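Local atomic coordinates of NAD-dependent epimerase/dehydratase (Methylobacillus flagellatus KT, PDB entry 3GPI), a protein that is of unknown function but probably binds a nicotinamide dinucleotide, as members of the NAD-dependent epimerase/dehydratase family do. Residues Leu224-Asp229 with Pro264-Gly269. Residues are numbered along the deposited sequence; the frame is centred on the assembly and turned at random.
Sequences LRWLAD and PDYVSG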
ATOM      1  N   LEU A 224     -13.312   9.297  13.458  1.00 13.11           N
ATOM      2  CA  LEU A 224     -12.752  10.132  14.530  1.00 12.54           C
ATOM      3  C   LEU A 224     -13.579  10.010  15.801  1.00 13.02           C
ATOM      4  O   LEU A 224     -12.993   9.873  16.857  1.00 12.89           O
ATOM      5  CB  LEU A 224     -12.622  11.573  14.064  1.00 14.14           C
ATOM      6  CG  LEU A 224     -11.554  11.835  13.031  1.00 13.14           C
ATOM      7  CD1 LEU A 224     -11.818  13.206  12.382  1.00 15.96           C
ATOM      8  CD2 LEU A 224     -10.142  11.739  13.653  1.00 15.42           C
ATOM      9  N   ARG A 225     -14.911   9.995  15.688  1.00 13.09           N
ATOM     10  CA  ARG A 225     -15.730   9.841  16.892  1.00 12.47           C
ATOM     11  C   ARG A 225     -15.567   8.466  17.506  1.00 13.05           C
ATOM     12  O   ARG A 225     -15.539   8.360  18.718  1.00 13.98           O
ATOM     13  CB  ARG A 225     -17.191  10.112  16.575  1.00 12.97           C
ATOM     14  CG  ARG A 225     -17.493  11.585  16.383  1.00 14.42           C
ATOM     15  CD  ARG A 225     -18.935  11.742  16.051  1.00 16.40           C
ATOM     16  NE  ARG A 225     -19.309  13.142  16.038  1.00 20.34           N
ATOM     17  CZ  ARG A 225     -20.541  13.551  16.321  1.00 22.32           C
ATOM     18  NH1 ARG A 225     -21.478  12.672  16.689  1.00 22.94           N
ATOM     19  NH2 ARG A 225     -20.808  14.849  16.255  1.00 23.41           N
ATOM     20  N   TRP A 226     -15.463   7.415  16.677  1.00 13.26           N
ATOM     21  CA  TRP A 226     -15.307   6.047  17.209  1.00 13.68           C
ATOM     22  C   TRP A 226     -13.968   5.990  17.968  1.00 14.71           C
ATOM     23  O   TRP A 226     -13.866   5.431  19.092  1.00 14.44           O
ATOM     24  CB  TRP A 226     -15.328   5.069  15.997  1.00 14.16           C
ATOM     25  CG  TRP A 226     -15.321   3.591  16.408  1.00 14.87           C
ATOM     26  CD1 TRP A 226     -16.421   2.790  16.565  1.00 19.78           C
ATOM     27  CD2 TRP A 226     -14.187   2.773  16.672  1.00 15.08           C
ATOM     28  NE1 TRP A 226     -16.037   1.530  16.920  1.00 18.39           N
ATOM     29  CE2 TRP A 226     -14.670   1.484  16.990  1.00 17.10           C
ATOM     30  CE3 TRP A 226     -12.807   2.987  16.647  1.00 16.05           C
ATOM     31  CZ2 TRP A 226     -13.815   0.414  17.302  1.00 19.15           C
ATOM     32  CZ3 TRP A 226     -11.948   1.922  16.947  1.00 17.18           C
ATOM     33  CH2 TRP A 226     -12.468   0.649  17.291  1.00 17.64           C
ATOM     34  N   LEU A 227     -12.920   6.550  17.364  1.00 13.27           N
ATOM     35  CA  LEU A 227     -11.616   6.576  17.993  1.00 14.33           C
ATOM     36  C   LEU A 227     -11.580   7.441  19.270  1.00 14.40           C
ATOM     37  O   LEU A 227     -10.894   7.109  20.247  1.00 14.97           O
ATOM     38  CB  LEU A 227     -10.579   7.060  17.002  1.00 13.63           C
ATOM     39  CG  LEU A 227     -10.209   6.037  15.912  1.00 14.31           C
ATOM     40  CD1 LEU A 227      -9.354   6.664  14.857  1.00 14.45           C
ATOM     41  CD2 LEU A 227      -9.543   4.774  16.518  1.00 16.26           C
ATOM     42  N   ALA A 228     -12.337   8.530  19.239  1.00 14.47           N
ATOM     43  CA  ALA A 228     -12.424   9.423  20.393  1.00 14.51           C
ATOM     44  C   ALA A 228     -13.152   8.682  21.520  1.00 14.51           C
ATOM     45  O   ALA A 228     -12.680   8.717  22.667  1.00 14.98           O
ATOM     46  CB  ALA A 228     -13.160  10.694  20.012  1.00 14.60           C
ATOM     47  N   ASP A 229     -14.231   7.965  21.189  1.00 14.38           N
ATOM     48  CA  ASP A 229     -14.998   7.209  22.181  1.00 15.24           C
ATOM     49  C   ASP A 229     -14.134   6.182  22.897  1.00 16.93           C
ATOM     50  O   ASP A 229     -14.175   6.037  24.131  1.00 18.76           O
ATOM     51  CB  ASP A 229     -16.205   6.531  21.546  1.00 15.86           C
ATOM     52  CG  ASP A 229     -17.303   7.499  21.186  1.00 16.10           C
ATOM     53  OD1 ASP A 229     -17.210   8.708  21.518  1.00 18.47           O
ATOM     54  OD2 ASP A 229     -18.292   7.060  20.527  1.00 20.92           O
ATOM     55  N   PRO A 264     -10.574  -6.950   8.898  1.00 14.83           N
ATOM     56  CA  PRO A 264     -11.586  -6.711   7.849  1.00 14.89           C
ATOM     57  C   PRO A 264     -12.079  -5.265   7.826  1.00 14.72           C
ATOM     58  O   PRO A 264     -12.541  -4.810   6.799  1.00 14.95           O
ATOM     59  CB  PRO A 264     -12.697  -7.722   8.169  1.00 15.98           C
ATOM     60  CG  PRO A 264     -12.097  -8.722   9.089  1.00 19.59           C
ATOM     61  CD  PRO A 264     -10.939  -8.074   9.791  1.00 14.95           C
ATOM     62  N   ASP A 265     -12.003  -4.561   8.955  1.00 14.83           N
ATOM     63  CA  ASP A 265     -12.533  -3.204   9.028  1.00 15.26           C
ATOM     64  C   ASP A 265     -11.800  -2.459  10.141  1.00 14.40           C
ATOM     65  O   ASP A 265     -10.992  -3.047  10.887  1.00 14.74           O
ATOM     66  CB  ASP A 265     -14.042  -3.248   9.265  1.00 16.38           C
ATOM     67  CG  ASP A 265     -14.389  -4.122  10.430  1.00 18.71           C
ATOM     68  OD1 ASP A 265     -13.908  -3.829  11.525  1.00 22.33           O
ATOM     69  OD2 ASP A 265     -15.053  -5.162  10.227  1.00 22.97           O
ATOM     70  N   TYR A 266     -12.092  -1.166  10.273  1.00 12.96           N
ATOM     71  CA  TYR A 266     -11.405  -0.288  11.206  1.00 12.55           C
ATOM     72  C   TYR A 266     -11.602  -0.714  12.673  1.00 13.46           C
ATOM     73  O   TYR A 266     -10.745  -0.443  13.506  1.00 14.01           O
ATOM     74  CB  TYR A 266     -11.903   1.161  10.984  1.00 13.42           C
ATOM     75  CG  TYR A 266     -13.334   1.359  11.473  1.00 12.61           C
ATOM     76  CD1 TYR A 266     -13.570   1.930  12.718  1.00 12.91           C
ATOM     77  CD2 TYR A 266     -14.431   1.001  10.674  1.00 13.26           C
ATOM     78  CE1 TYR A 266     -14.861   2.137  13.188  1.00 15.08           C
ATOM     79  CE2 TYR A 266     -15.748   1.183  11.140  1.00 12.72           C
ATOM     80  CZ  TYR A 266     -15.938   1.782  12.382  1.00 13.24           C
ATOM     81  OH  TYR A 266     -17.226   1.989  12.836  1.00 15.09           O
ATOM     82  N   VAL A 267     -12.725  -1.350  12.959  1.00 14.32           N
ATOM     83  CA  VAL A 267     -13.007  -1.813  14.345  1.00 15.23           C
ATOM     84  C   VAL A 267     -11.940  -2.813  14.796  1.00 16.39           C
ATOM     85  O   VAL A 267     -11.367  -2.677  15.891  1.00 17.41           O
ATOM     86  CB  VAL A 267     -14.403  -2.423  14.453  1.00 15.70           C
ATOM     87  CG1 VAL A 267     -14.660  -3.064  15.820  1.00 18.13           C
ATOM     88  CG2 VAL A 267     -15.471  -1.328  14.211  1.00 16.97           C
ATOM     89  N   SER A 268     -11.622  -3.771  13.921  1.00 16.35           N
ATOM     90  CA  SER A 268     -10.580  -4.764  14.174  0.50 16.93           C
ATOM     91  C   SER A 268      -9.178  -4.152  14.216  1.00 16.85           C
ATOM     92  O   SER A 268      -8.379  -4.377  15.140  1.00 17.26           O
ATOM     93  CB  SER A 268     -10.645  -5.834  13.079  0.50 16.89           C
ATOM     94  OG  SER A 268     -11.893  -6.488  13.168  0.50 21.70           O
ATOM     95  N   GLY A 269      -8.840  -3.387  13.175  1.00 14.94           N
ATOM     96  CA  GLY A 269      -7.524  -2.834  13.055  1.00 15.13           C
ATOM     97  C   GLY A 269      -7.207  -1.803  14.123  1.00 15.58           C
ATOM     98  O   GLY A 269      -6.156  -1.883  14.780  1.00 16.38           O
TER
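W226 and Y266 form a T-shaped (edge-to-face) aromatic pair: the ring planes stand at 80°, and the centroid of the indole's five-membered ring lies 4.9 Å from that of the phenol ring. The edge is presented through Y266 CE1, which lies over one indole face, offset toward its rim, 3.6 Å from W226 CG and about equally near CD2. Y266 OH comes to 3.9 Å from W226 CD1. With CG anti to the backbone N (chi1 -174°), W226 reaches out from helix 220-230 to present this face.

Apolar packing of V267 on the indole continues the contact. V267 CG1 touches W226 CZ2 at 3.9 Å, while CG2 of the same valine lies near both CZ2 and NE1 and also rests against a face of the Y266 ring. The V267 backbone also takes part, its O lying 3.8 Å from W226 CH2, obliquely to the ring. The two segments share no hydrogen bond, and just 177 Å² is buried between them, so this is a surface contact. It joins helix 220-230 to the first turn of the C-terminal helix 266-277, in a chain whose largely parallel mixed sheet and family membership are those of the Rossmann-type NAD(P)-binding proteins. R230 makes a cation-pi contact with the same indole, and Y270 of helix 266-277 also touches W226. Replacing W226 by an alanine would probably leave the Y266 edge without the face it meets, open a gap beside V267 and deprive R230 of its cation-pi partner.

Capping bonds mark the start of the second helix: D265, its N-cap, accepts through OD1 from V267 N (3.1 Å) and S268 N (3.3 Å), both weak, the first strongly bent at 120°.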